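Local coordinates for protein Fe-superoxide dismutase homolog (Plasmodium berghei, PDB 2A03) that probably destroys toxic superoxide radicals by converting them to hydrogen peroxide and oxygen, as an iron/manganese-family superoxide dismutase, at residues Leu32-His35 / Tyr36-His40; Gly95-Gly99 / Glu100-Lys104; Gly151-Lys155 / Glu156-Ile160. All coordinates share one frame; numbering follows the deposited sequence.

Contact 1. Residues Leu32-His35 / Tyr36-His40. With MN (manganese (II) ion), chain C.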
loop_
_atom_site.group_PDB
_atom_site.type_symbol
_atom_site.label_atom_id
_atom_site.label_comp_id
_atom_site.label_asym_id
_atom_site.label_seq_id
_atom_site.Cartn_x
_atom_site.Cartn_y
_atom_site.Cartn_z
ATOM N N LEU A 32 -14.147 10.201 0.988
ATOM C CA LEU A 32 -14.374 10.590 -0.408
ATOM C C LEU A 32 -13.636 11.855 -0.802
ATOM O O LEU A 32 -13.140 11.950 -1.921
ATOM C CB LEU A 32 -15.858 10.769 -0.710
ATOM C CG LEU A 32 -16.414 9.582 -1.461
ATOM C CD1 LEU A 32 -16.274 8.372 -0.604
ATOM C CD2 LEU A 32 -17.880 9.800 -1.876
ATOM N N SER A 33 -13.578 12.830 0.099
ATOM C CA SER A 33 -12.928 14.078 -0.220
ATOM C C SER A 33 -11.430 13.889 -0.387
ATOM O O SER A 33 -10.868 14.416 -1.324
ATOM C CB SER A 33 -13.239 15.180 0.820
ATOM O OG SER A 33 -12.487 14.993 1.997
ATOM N N PHE A 34 -10.777 13.133 0.485
ATOM C CA PHE A 34 -9.343 12.868 0.299
ATOM C C PHE A 34 -9.113 11.924 -0.896
ATOM O O PHE A 34 -8.259 12.176 -1.751
ATOM C CB PHE A 34 -8.688 12.306 1.576
ATOM C CG PHE A 34 -8.355 13.353 2.594
ATOM C CD1 PHE A 34 -7.191 14.119 2.472
ATOM C CD2 PHE A 34 -9.196 13.599 3.668
ATOM C CE1 PHE A 34 -6.882 15.133 3.416
ATOM C CE2 PHE A 34 -8.891 14.600 4.617
ATOM C CZ PHE A 34 -7.736 15.364 4.489
ATOM N N HIS A 35 -9.891 10.849 -0.955
ATOM C CA HIS A 35 -9.715 9.823 -1.971
ATOM C C HIS A 35 -9.968 10.371 -3.380
ATOM O O HIS A 35 -9.223 10.069 -4.305
ATOM C CB HIS A 35 -10.651 8.649 -1.678
ATOM C CG HIS A 35 -10.202 7.342 -2.248
ATOM N ND1 HIS A 35 -10.775 6.143 -1.880
ATOM C CD2 HIS A 35 -9.225 7.040 -3.140
ATOM C CE1 HIS A 35 -10.182 5.160 -2.536
ATOM N NE2 HIS A 35 -9.229 5.676 -3.299
ATOM N N TYR A 36 -11.016 11.175 -3.539
ATOM C CA TYR A 36 -11.342 11.770 -4.843
ATOM C C TYR A 36 -10.571 13.082 -5.111
ATOM O O TYR A 36 -9.933 13.214 -6.162
ATOM C CB TYR A 36 -12.844 12.000 -4.952
ATOM C CG TYR A 36 -13.323 12.616 -6.265
ATOM C CD1 TYR A 36 -13.322 11.886 -7.436
ATOM C CD2 TYR A 36 -13.773 13.932 -6.317
ATOM C CE1 TYR A 36 -13.773 12.423 -8.610
ATOM C CE2 TYR A 36 -14.215 14.503 -7.508
ATOM C CZ TYR A 36 -14.218 13.734 -8.651
ATOM O OH TYR A 36 -14.659 14.251 -9.842
ATOM N N ASN A 37 -10.642 14.043 -4.181
ATOM C CA ASN A 37 -10.058 15.378 -4.407
ATOM C C ASN A 37 -8.546 15.450 -4.238
ATOM O O ASN A 37 -7.927 16.401 -4.724
ATOM C CB ASN A 37 -10.711 16.446 -3.521
ATOM C CG ASN A 37 -12.152 16.757 -3.930
ATOM O OD1 ASN A 37 -12.489 16.802 -5.115
ATOM N ND2 ASN A 37 -13.006 16.993 -2.932
ATOM N N LYS A 38 -7.954 14.472 -3.547
ATOM C CA LYS A 38 -6.496 14.427 -3.404
ATOM C C LYS A 38 -5.867 13.285 -4.164
ATOM O O LYS A 38 -5.046 13.531 -5.025
ATOM C CB LYS A 38 -6.063 14.377 -1.947
ATOM C CG LYS A 38 -6.536 15.553 -1.147
ATOM C CD LYS A 38 -5.768 16.770 -1.510
ATOM C CE LYS A 38 -6.162 17.971 -0.641
ATOM N NZ LYS A 38 -5.271 19.161 -0.995
ATOM N N HIS A 39 -6.242 12.042 -3.870
ATOM C CA HIS A 39 -5.625 10.907 -4.551
ATOM C C HIS A 39 -5.999 10.825 -6.045
ATOM O O HIS A 39 -5.107 10.856 -6.908
ATOM C CB HIS A 39 -5.916 9.583 -3.832
ATOM C CG HIS A 39 -5.304 9.483 -2.464
ATOM N ND1 HIS A 39 -3.985 9.146 -2.257
ATOM C CD2 HIS A 39 -5.842 9.644 -1.230
ATOM C CE1 HIS A 39 -3.732 9.126 -0.962
ATOM N NE2 HIS A 39 -4.841 9.422 -0.314
ATOM N N HIS A 40 -7.289 10.740 -6.357
ATOM C CA HIS A 40 -7.718 10.551 -7.748
ATOM C C HIS A 40 -7.336 11.776 -8.604
ATOM O O HIS A 40 -6.747 11.634 -9.677
ATOM C CB HIS A 40 -9.224 10.278 -7.815
ATOM C CG HIS A 40 -9.695 9.705 -9.125
ATOM N ND1 HIS A 40 -11.015 9.355 -9.346
ATOM C CD2 HIS A 40 -9.035 9.427 -10.279
ATOM C CE1 HIS A 40 -11.147 8.892 -10.578
ATOM N NE2 HIS A 40 -9.963 8.929 -11.167
HETATM MN MN MN C . -7.610 4.537 -4.128
HETATM O O HOH W 1 -5.987 3.151 -5.015
#
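With chi1 at -80° in F34 and -59° in K38, both side chains set CG beside their own backbone N, and, four residues apart on helix 29-51, they run out next to each other in the same direction. The evidence is the 3.9 Å between CD1 of F34 and CG of K38, an aliphatic methylene against the ring; N178 of the second subunit packs on both. H35 takes another course: its CG lies anti to the backbone N (chi1 -156°), which carries NE2 to 2.1 Å from the manganese ion. H39 brings its ring in edge-on, CD2 being 3.9 Å from CA of H35. That ring also stacks on H170, and NE2 of H39 hydrogen-bonds to Y173 of the second subunit.

The backbone widens here. F34 O accepts two bonds, from K38 N at 2.9 Å and, straighter, from H39 N at 2.9 Å; the next bond, H40 N to H35 O at 2.9 Å, again spans five residues. These i to i+5 bonds mark a pi-type turn at the metal ligand. The imidazole of H35 meets W86 edge-to-face, and with H82, D166, H170 and a water whose oxygen is 2.3 Å from the manganese it forms the five-ligand metal centre characteristic of the iron/manganese superoxide dismutases, set close to the subunit interface.

Contact 2. Residues Gly95-Gly99 / Glu100-Lys104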
loop_
_atom_site.group_PDB
_atom_site.type_symbol
_atom_site.label_atom_id
_atom_site.label_comp_id
_atom_site.label_asym_id
_atom_site.label_seq_id
_atom_site.Cartn_x
_atom_site.Cartn_y
_atom_site.Cartn_z
ATOM N N GLY A 95 -27.003 -4.524 -1.027
ATOM C CA GLY A 95 -27.925 -5.651 -0.953
ATOM C C GLY A 95 -27.680 -6.729 -1.993
ATOM O O GLY A 95 -26.602 -6.830 -2.594
ATOM N N GLU A 96 -28.694 -7.560 -2.167
ATOM C CA GLU A 96 -28.666 -8.659 -3.123
ATOM C C GLU A 96 -28.624 -8.118 -4.531
ATOM O O GLU A 96 -29.291 -7.152 -4.830
ATOM C CB GLU A 96 -29.954 -9.486 -3.015
ATOM C CG GLU A 96 -30.287 -9.970 -1.627
ATOM C CD GLU A 96 -29.265 -10.933 -1.154
ATOM O OE1 GLU A 96 -29.283 -12.084 -1.642
ATOM O OE2 GLU A 96 -28.435 -10.532 -0.310
ATOM N N PRO A 97 -27.893 -8.786 -5.421
ATOM C CA PRO A 97 -27.906 -8.377 -6.815
ATOM C C PRO A 97 -29.293 -8.574 -7.433
ATOM O O PRO A 97 -30.150 -9.218 -6.842
ATOM C CB PRO A 97 -26.902 -9.340 -7.463
ATOM C CG PRO A 97 -26.962 -10.542 -6.625
ATOM C CD PRO A 97 -27.079 -9.989 -5.220
ATOM N N HIS A 98 -29.488 -8.035 -8.624
ATOM C CA HIS A 98 -30.732 -8.224 -9.365
ATOM C C HIS A 98 -30.408 -8.126 -10.851
ATOM O O HIS A 98 -29.326 -7.682 -11.233
ATOM C CB HIS A 98 -31.750 -7.147 -8.988
ATOM C CG HIS A 98 -31.272 -5.764 -9.289
ATOM N ND1 HIS A 98 -30.580 -5.000 -8.371
ATOM C CD2 HIS A 98 -31.341 -5.026 -10.424
ATOM C CE1 HIS A 98 -30.261 -3.841 -8.924
ATOM N NE2 HIS A 98 -30.700 -3.837 -10.171
ATOM N N GLY A 99 -31.344 -8.526 -11.694
ATOM C CA GLY A 99 -31.113 -8.470 -13.129
ATOM C C GLY A 99 -30.204 -9.591 -13.587
ATOM O O GLY A 99 -30.086 -10.624 -12.921
ATOM N N GLU A 100 -29.553 -9.374 -14.725
ATOM C CA GLU A 100 -28.720 -10.383 -15.340
ATOM C C GLU A 100 -27.572 -10.786 -14.411
ATOM O O GLU A 100 -27.194 -11.966 -14.348
ATOM C CB GLU A 100 -28.169 -9.886 -16.678
ATOM C CG GLU A 100 -29.237 -9.559 -17.753
ATOM C CD GLU A 100 -29.920 -10.787 -18.355
ATOM O OE1 GLU A 100 -29.466 -11.924 -18.089
ATOM O OE2 GLU A 100 -30.913 -10.608 -19.112
ATOM N N ILE A 101 -27.041 -9.815 -13.677
ATOM C CA ILE A 101 -25.896 -10.072 -12.804
ATOM C C ILE A 101 -26.268 -11.055 -11.690
ATOM O O ILE A 101 -25.463 -11.886 -11.326
ATOM C CB ILE A 101 -25.235 -8.746 -12.235
ATOM C CG1 ILE A 101 -23.846 -9.045 -11.645
ATOM C CG2 ILE A 101 -26.095 -8.069 -11.174
ATOM C CD1 ILE A 101 -22.860 -9.598 -12.671
ATOM N N LYS A 102 -27.495 -10.987 -11.182
ATOM C CA LYS A 102 -27.971 -11.987 -10.249
ATOM C C LYS A 102 -27.916 -13.394 -10.846
ATOM O O LYS A 102 -27.319 -14.280 -10.249
ATOM C CB LYS A 102 -29.377 -11.674 -9.756
ATOM C CG LYS A 102 -29.929 -12.751 -8.823
ATOM C CD LYS A 102 -31.251 -12.357 -8.231
ATOM C CE LYS A 102 -31.744 -13.359 -7.168
ATOM N NZ LYS A 102 -32.457 -14.537 -7.725
ATOM N N GLU A 103 -28.543 -13.598 -12.007
ATOM C CA GLU A 103 -28.493 -14.888 -12.699
ATOM C C GLU A 103 -27.062 -15.379 -12.870
ATOM O O GLU A 103 -26.747 -16.532 -12.580
ATOM C CB GLU A 103 -29.097 -14.809 -14.109
ATOM C CG GLU A 103 -30.497 -14.245 -14.208
ATOM C CD GLU A 103 -31.189 -14.594 -15.528
ATOM O OE1 GLU A 103 -30.797 -15.586 -16.186
ATOM O OE2 GLU A 103 -32.155 -13.900 -15.890
ATOM N N LYS A 104 -26.225 -14.488 -13.396
ATOM C CA LYS A 104 -24.840 -14.778 -13.754
ATOM C C LYS A 104 -23.980 -15.173 -12.537
ATOM O O LYS A 104 -23.222 -16.146 -12.596
ATOM C CB LYS A 104 -24.241 -13.557 -14.460
ATOM C CG LYS A 104 -22.960 -13.826 -15.221
ATOM C CD LYS A 104 -23.204 -14.684 -16.463
ATOM C CE LYS A 104 -21.912 -14.795 -17.275
ATOM N NZ LYS A 104 -21.751 -16.139 -17.832
#
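P97 lays its ring over the root of K102, its CB and CG each 4.0 Å from CA of K102, and the two side chains cross at about a right angle. The contact is a helix N-terminus: G99 holds the N-cap position of helix 100-109, and the loop before it folds back on the first turn. Through its CB, P97 also reaches I101, whose CG2 lies 4.0 Å away. This is an apolar pair buried under W193, which both residues touch, while F112 of helix 112-125 packs on P97.

The first backbone bonds of the helix are weak by their geometry. G99 O accepts from K102 N at 3.1 Å with a strongly bent bond, and from E103 N at 3.5 Å with a straighter but long one. The first turn tightens only at the following residue, where K104 N meets E100 O at 2.9 Å. G99 has no side chain with which to cap the early amides, and a residue of another helix serves one of them: OD1 of N197, on helix 193-204, accepts from I101 N. The side-chain ND2 of N197 bonds to H98 O, so one asparagine ties both the loop and the helix start to helix 193-204. Nearby, NE2 of H98 bonds to N194 of that helix.

K102 has CG anti to its backbone N (chi1 177°), which carries CG and CD past the carbonyl of P97. Its bend at chi4 then leads NZ to Q106, one turn further on. Before that bend the aliphatic part lies against the loop, with CD of K102 3.6 Å from P97 O.

Contact 3. Residues Gly151-Lys155 / Glu156-Ile160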
loop_
_atom_site.group_PDB
_atom_site.type_symbol
_atom_site.label_atom_id
_atom_site.label_comp_id
_atom_site.label_asym_id
_atom_site.label_seq_id
_atom_site.Cartn_x
_atom_site.Cartn_y
_atom_site.Cartn_z
ATOM N N GLY A 151 -2.421 -2.254 -11.024
ATOM C CA GLY A 151 -2.772 -3.288 -11.988
ATOM C C GLY A 151 -4.270 -3.434 -12.188
ATOM O O GLY A 151 -5.046 -3.223 -11.255
ATOM N N ASN A 152 -4.672 -3.766 -13.415
ATOM C CA ASN A 152 -6.065 -4.106 -13.702
ATOM C C ASN A 152 -6.158 -5.186 -14.788
ATOM O O ASN A 152 -5.197 -5.386 -15.539
ATOM C CB ASN A 152 -6.869 -2.854 -14.057
ATOM C CG ASN A 152 -6.498 -2.264 -15.407
ATOM O OD1 ASN A 152 -6.549 -2.936 -16.441
ATOM N ND2 ASN A 152 -6.164 -0.986 -15.406
ATOM N N PRO A 153 -7.290 -5.920 -14.844
ATOM C CA PRO A 153 -7.526 -7.045 -15.790
ATOM C C PRO A 153 -7.429 -6.751 -17.300
ATOM O O PRO A 153 -7.157 -7.658 -18.106
ATOM C CB PRO A 153 -8.947 -7.497 -15.438
ATOM C CG PRO A 153 -9.128 -7.064 -14.008
ATOM C CD PRO A 153 -8.419 -5.761 -13.915
ATOM N N ILE A 154 -7.658 -5.502 -17.672
ATOM C CA ILE A 154 -7.488 -5.085 -19.052
ATOM C C ILE A 154 -6.010 -5.146 -19.405
ATOM O O ILE A 154 -5.614 -5.882 -20.298
ATOM C CB ILE A 154 -8.069 -3.666 -19.294
ATOM C CG1 ILE A 154 -9.530 -3.640 -18.853
ATOM C CG2 ILE A 154 -7.971 -3.279 -20.767
ATOM C CD1 ILE A 154 -10.263 -2.373 -19.210
ATOM N N LYS A 155 -5.198 -4.394 -18.679
ATOM C CA LYS A 155 -3.773 -4.388 -18.900
ATOM C C LYS A 155 -3.228 -5.801 -18.843
ATOM O O LYS A 155 -2.475 -6.208 -19.715
ATOM C CB LYS A 155 -3.051 -3.510 -17.867
ATOM C CG LYS A 155 -1.524 -3.382 -18.115
ATOM C CD LYS A 155 -1.221 -2.858 -19.535
ATOM C CE LYS A 155 0.286 -2.658 -19.800
ATOM N NZ LYS A 155 0.527 -1.954 -21.128
ATOM N N GLU A 156 -3.615 -6.549 -17.820
ATOM C CA GLU A 156 -3.099 -7.900 -17.605
ATOM C C GLU A 156 -3.745 -8.949 -18.524
ATOM O O GLU A 156 -3.327 -10.101 -18.541
ATOM C CB GLU A 156 -3.277 -8.283 -16.133
ATOM C CG GLU A 156 -2.455 -7.393 -15.217
ATOM C CD GLU A 156 -2.621 -7.707 -13.734
ATOM O OE1 GLU A 156 -3.087 -8.825 -13.401
ATOM O OE2 GLU A 156 -2.265 -6.832 -12.907
ATOM N N ASN A 157 -4.750 -8.517 -19.285
ATOM C CA ASN A 157 -5.482 -9.357 -20.224
ATOM C C ASN A 157 -6.121 -10.597 -19.577
ATOM O O ASN A 157 -6.116 -11.680 -20.150
ATOM C CB ASN A 157 -4.576 -9.753 -21.393
ATOM C CG ASN A 157 -5.362 -10.311 -22.589
ATOM O OD1 ASN A 157 -6.461 -9.834 -22.923
ATOM N ND2 ASN A 157 -4.798 -11.331 -23.234
ATOM N N THR A 158 -6.703 -10.419 -18.399
ATOM C CA THR A 158 -7.260 -11.538 -17.643
ATOM C C THR A 158 -8.778 -11.510 -17.591
ATOM O O THR A 158 -9.401 -12.494 -17.199
ATOM C CB THR A 158 -6.757 -11.516 -16.207
ATOM O OG1 THR A 158 -6.825 -10.169 -15.719
ATOM C CG2 THR A 158 -5.309 -12.031 -16.123
ATOM N N GLY A 159 -9.388 -10.388 -17.957
ATOM C CA GLY A 159 -10.844 -10.344 -17.995
ATOM C C GLY A 159 -11.387 -8.969 -18.288
ATOM O O GLY A 159 -10.641 -7.986 -18.343
ATOM N N ILE A 160 -12.697 -8.908 -18.486
ATOM C CA ILE A 160 -13.397 -7.642 -18.640
ATOM C C ILE A 160 -13.998 -7.263 -17.287
ATOM O O ILE A 160 -14.839 -7.989 -16.754
ATOM C CB ILE A 160 -14.508 -7.739 -19.703
ATOM C CG1 ILE A 160 -13.913 -8.151 -21.048
ATOM C CG2 ILE A 160 -15.235 -6.408 -19.839
ATOM C CD1 ILE A 160 -14.957 -8.610 -22.066
HETATM O O HOH W 2 -7.186 -6.775 -22.479
#
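P153 to K155 take helical backbone angles without forming a regular helix, and the chain turns left-handed at N157 (phi 57°). T158 N bonds to P153 O at 2.8 Å, in the carbonyl plane on a lone pair, and N157 N bonds to I154 O at 3.0 Å, well above that carbonyl's plane. This pair, a six-residue loop enclosing a type I turn, fits a Schellman motif.

The entry to the turn is held by N152 twice. Its backbone O receives E156 N at 3.0 Å, while its side-chain OD1 takes K155 N at 3.0 Å in an almost straight bond (170°), an Asx motif. The same side chain gives ND2 to N81. Beyond CG the chain of E156 is extended and runs back past the carbonyl of N152, so that OE2 comes to 3.7 Å from CA of G151. P153 meets the far end of the loop: its CB is 3.4 Å from OG1 of T158 and 3.4 Å from G159 O. A water donates to both I154 O and OD1 of N157, the latter also bonded to K138.

The loop links strands 142-148 and 160-166. P153 and T158 rest on L145 of the first strand, W133 of strand 130-136 lies against N152 and P153, helix 70-87 meets I154 and K155 through W80 and F73, and I160 begins strand 160-166 by backbone bonds to L136.

How the contacts relate
All three are local contacts, each partly buried. Contact 1, inside one helix of the alpha-hairpin domain, has four of its nine touching residues buried; it carries a metal ligand, reaches the second subunit, and lies across the chain's centre from contacts 2 and 3. Those two share the C-terminal domain, with centres about 23 Å and nearest atoms about 9 Å apart; in each, two touching residues are buried and most, five, are exposed. Their chemistry differs accordingly: metal bonding and ring packing in 32-40, apolar proline packing with weak first helical bonds in 95-104, and dense backbone and asparagine bonding in 151-160. Helix 70-87 borders contacts 1 and 3, and strand 142-148 borders contacts 2 and 3.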